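Local coordinates for thioesterase superfamily protein (Sulfolobus solfataricus, PDB 2GF6), which binds coenzyme A in a hot-dog fold and probably hydrolyses fatty acyl-CoA thioesters, at residues Ile5-Glu10 against Lys42-Ile47. Numbering follows the deposited sequence.
Sequences IEYVFE and KEKVGI
Two acceptors grip the ammonium of Lys44: Glu6 OE1, in a hydrogen-bonded salt bridge of 2.9 Å from NZ, and, more weakly, the carbonyl O of Ile134 near the C-terminus. Lys44 leaves the last turn of helix 26-45 with CG anti to its backbone N (chi1 177°), then bends at chi2 and chi3, so that the two side chains cross obliquely and NZ meets Glu6 OE1. Glu6 comes from the 3-10 turn leading into strand 8-12, its own chain bent at chi2 (89°). OE2 pairs with Lys135, so each carboxylate oxygen has its own lysine; OE1 lies too close to another atom of the model, which makes its bridge length less sure. Beside this bridge Lys44 CE lies 3.7 Å from OH of Tyr7, whose ring meets that of Phe40. One helical position earlier, the extended Glu43 chain brings OE1 to 3.3 Å from Glu6 CA; that oxygen is salt-bridged to Lys39, a turn back. An alanine in place of Glu6 would probably cost Lys44 and Lys135 their shared counter-ion and loosen the N-terminal turn from the helix end. The two lysines would probably keep buried Glu6 ionised, so that charge pairing helps tie the N-terminal turn to helix 26-45 and the C-terminal residues.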
ATOM      1  N   ILE A   5     -21.140   1.138 -21.061  1.00 31.89           N
ATOM      2  CA  ILE A   5     -21.039   0.707 -19.669  1.00 32.49           C
ATOM      3  C   ILE A   5     -19.672   0.064 -19.330  1.00 32.12           C
ATOM      4  O   ILE A   5     -19.225   0.126 -18.196  1.00 31.55           O
ATOM      5  CB  ILE A   5     -22.225  -0.208 -19.255  1.00 33.12           C
ATOM      6  CG1 ILE A   5     -22.181  -0.517 -17.756  1.00 35.68           C
ATOM      7  CG2 ILE A   5     -22.245  -1.538 -20.038  1.00 33.64           C
ATOM      8  CD1 ILE A   5     -22.023   0.714 -16.849  1.00 36.70           C
ATOM      9  N   GLU A   6     -18.994  -0.529 -20.307  1.00 31.82           N
ATOM     10  CA  GLU A   6     -17.647  -1.096 -20.063  1.00 32.26           C
ATOM     11  C   GLU A   6     -16.646  -0.033 -19.676  1.00 32.07           C
ATOM     12  O   GLU A   6     -15.575  -0.346 -19.141  1.00 32.75           O
ATOM     13  CB  GLU A   6     -17.050  -1.784 -21.300  1.00 32.59           C
ATOM     14  CG  GLU A   6     -18.013  -2.479 -22.178  1.00 33.96           C
ATOM     15  CD  GLU A   6     -18.545  -1.563 -23.220  1.00 36.08           C
ATOM     16  OE1 GLU A   6     -17.906  -1.505 -24.293  1.00 38.27           O
ATOM     17  OE2 GLU A   6     -19.605  -0.931 -22.975  1.00 36.03           O
ATOM     18  N   TYR A   7     -16.963   1.212 -20.021  1.00 31.53           N
ATOM     19  CA  TYR A   7     -16.017   2.289 -19.931  1.00 31.25           C
ATOM     20  C   TYR A   7     -16.230   3.087 -18.674  1.00 31.14           C
ATOM     21  O   TYR A   7     -15.424   3.956 -18.398  1.00 30.61           O
ATOM     22  CB  TYR A   7     -16.137   3.202 -21.158  1.00 31.24           C
ATOM     23  CG  TYR A   7     -15.855   2.480 -22.466  1.00 31.23           C
ATOM     24  CD1 TYR A   7     -14.582   2.001 -22.759  1.00 31.75           C
ATOM     25  CD2 TYR A   7     -16.846   2.270 -23.388  1.00 30.51           C
ATOM     26  CE1 TYR A   7     -14.321   1.325 -23.935  1.00 31.79           C
ATOM     27  CE2 TYR A   7     -16.595   1.595 -24.567  1.00 32.28           C
ATOM     28  CZ  TYR A   7     -15.331   1.127 -24.843  1.00 31.79           C
ATOM     29  OH  TYR A   7     -15.070   0.464 -26.032  1.00 30.86           O
ATOM     30  N   VAL A   8     -17.316   2.806 -17.936  1.00 31.35           N
ATOM     31  CA  VAL A   8     -17.685   3.539 -16.716  1.00 31.07           C
ATOM     32  C   VAL A   8     -17.515   2.642 -15.489  1.00 31.49           C
ATOM     33  O   VAL A   8     -18.061   1.540 -15.438  1.00 31.37           O
ATOM     34  CB  VAL A   8     -19.165   4.030 -16.760  1.00 31.43           C
ATOM     35  CG1 VAL A   8     -19.444   5.054 -15.648  1.00 31.86           C
ATOM     36  CG2 VAL A   8     -19.514   4.635 -18.116  1.00 30.20           C
ATOM     37  N   PHE A   9     -16.775   3.130 -14.500  1.00 31.39           N
ATOM     38  CA  PHE A   9     -16.596   2.439 -13.221  1.00 32.67           C
ATOM     39  C   PHE A   9     -16.817   3.393 -12.061  1.00 32.94           C
ATOM     40  O   PHE A   9     -16.307   4.504 -12.088  1.00 33.63           O
ATOM     41  CB  PHE A   9     -15.167   1.883 -13.128  1.00 32.93           C
ATOM     42  CG  PHE A   9     -14.892   1.126 -11.853  1.00 34.09           C
ATOM     43  CD1 PHE A   9     -15.371  -0.159 -11.685  1.00 35.27           C
ATOM     44  CD2 PHE A   9     -14.153   1.698 -10.835  1.00 33.99           C
ATOM     45  CE1 PHE A   9     -15.133  -0.865 -10.522  1.00 35.90           C
ATOM     46  CE2 PHE A   9     -13.915   1.007  -9.662  1.00 35.38           C
ATOM     47  CZ  PHE A   9     -14.417  -0.284  -9.503  1.00 35.19           C
ATOM     48  N   GLU A  10     -17.531   2.953 -11.024  1.00 33.57           N
ATOM     49  CA  GLU A  10     -17.716   3.783  -9.837  1.00 34.06           C
ATOM     50  C   GLU A  10     -17.065   3.188  -8.601  1.00 34.43           C
ATOM     51  O   GLU A  10     -17.090   1.970  -8.402  1.00 33.83           O
ATOM     52  CB  GLU A  10     -19.199   4.017  -9.558  1.00 34.33           C
ATOM     53  CG  GLU A  10     -19.981   4.366 -10.774  1.00 35.45           C
ATOM     54  CD  GLU A  10     -21.283   5.002 -10.415  1.00 37.23           C
ATOM     55  OE1 GLU A  10     -22.152   4.315  -9.841  1.00 35.47           O
ATOM     56  OE2 GLU A  10     -21.411   6.209 -10.689  1.00 42.54           O
ATOM     57  N   LYS A  42     -12.550  -7.449 -18.568  1.00 28.27           N
ATOM     58  CA  LYS A  42     -13.411  -8.568 -18.242  1.00 28.49           C
ATOM     59  C   LYS A  42     -14.632  -8.528 -19.119  1.00 28.38           C
ATOM     60  O   LYS A  42     -14.961  -9.511 -19.758  1.00 26.96           O
ATOM     61  CB  LYS A  42     -13.833  -8.510 -16.788  1.00 29.09           C
ATOM     62  CG  LYS A  42     -14.689  -9.690 -16.344  1.00 31.23           C
ATOM     63  CD  LYS A  42     -15.528  -9.328 -15.116  1.00 34.64           C
ATOM     64  CE  LYS A  42     -14.922  -9.854 -13.832  1.00 36.09           C
ATOM     65  NZ  LYS A  42     -15.532 -11.172 -13.496  1.00 35.50           N
ATOM     66  N   GLU A  43     -15.297  -7.375 -19.150  1.00 28.85           N
ATOM     67  CA  GLU A  43     -16.544  -7.229 -19.907  1.00 29.31           C
ATOM     68  C   GLU A  43     -16.353  -7.206 -21.443  1.00 29.02           C
ATOM     69  O   GLU A  43     -17.179  -7.729 -22.191  1.00 28.31           O
ATOM     70  CB  GLU A  43     -17.286  -5.968 -19.448  1.00 29.01           C
ATOM     71  CG  GLU A  43     -17.796  -6.065 -18.026  1.00 30.83           C
ATOM     72  CD  GLU A  43     -18.385  -4.752 -17.458  1.00 31.67           C
ATOM     73  OE1 GLU A  43     -18.139  -3.650 -18.010  1.00 34.97           O
ATOM     74  OE2 GLU A  43     -19.080  -4.838 -16.414  1.00 36.99           O
ATOM     75  N   LYS A  44     -15.281  -6.599 -21.927  1.00 29.27           N
ATOM     76  CA  LYS A  44     -15.100  -6.476 -23.389  1.00 29.17           C
ATOM     77  C   LYS A  44     -14.419  -7.708 -24.021  1.00 28.35           C
ATOM     78  O   LYS A  44     -14.778  -8.128 -25.117  1.00 27.65           O
ATOM     79  CB  LYS A  44     -14.306  -5.196 -23.693  1.00 30.11           C
ATOM     80  CG  LYS A  44     -13.966  -4.939 -25.204  1.00 30.97           C
ATOM     81  CD  LYS A  44     -15.202  -4.623 -26.066  1.00 31.53           C
ATOM     82  CE  LYS A  44     -15.755  -3.215 -25.836  1.00 31.81           C
ATOM     83  NZ  LYS A  44     -17.041  -3.024 -26.602  1.00 32.72           N
ATOM     84  N   VAL A  45     -13.422  -8.258 -23.330  1.00 27.94           N
ATOM     85  CA  VAL A  45     -12.601  -9.366 -23.859  1.00 27.54           C
ATOM     86  C   VAL A  45     -12.900 -10.667 -23.139  1.00 27.61           C
ATOM     87  O   VAL A  45     -12.697 -11.746 -23.684  1.00 27.57           O
ATOM     88  CB  VAL A  45     -11.079  -9.089 -23.685  1.00 27.27           C
ATOM     89  CG1 VAL A  45     -10.254 -10.093 -24.487  1.00 27.52           C
ATOM     90  CG2 VAL A  45     -10.738  -7.681 -24.074  1.00 26.26           C
ATOM     91  N   GLY A  46     -13.356 -10.584 -21.900  1.00 27.19           N
ATOM     92  CA  GLY A  46     -13.674 -11.785 -21.141  1.00 27.40           C
ATOM     93  C   GLY A  46     -12.478 -12.565 -20.624  1.00 27.43           C
ATOM     94  O   GLY A  46     -12.525 -13.775 -20.533  1.00 26.98           O
ATOM     95  N   ILE A  47     -11.430 -11.862 -20.214  1.00 28.57           N
ATOM     96  CA  ILE A  47     -10.225 -12.497 -19.757  1.00 28.90           C
ATOM     97  C   ILE A  47      -9.768 -11.813 -18.494  1.00 29.16           C
ATOM     98  O   ILE A  47     -10.209 -10.691 -18.208  1.00 27.64           O
ATOM     99  CB  ILE A  47      -9.112 -12.388 -20.832  1.00 29.68           C
ATOM    100  CG1 ILE A  47      -8.759 -10.923 -21.118  1.00 30.58           C
ATOM    101  CG2 ILE A  47      -9.553 -13.138 -22.104  1.00 30.05           C
ATOM    102  CD1 ILE A  47      -7.476 -10.723 -21.928  1.00 29.88           C
TER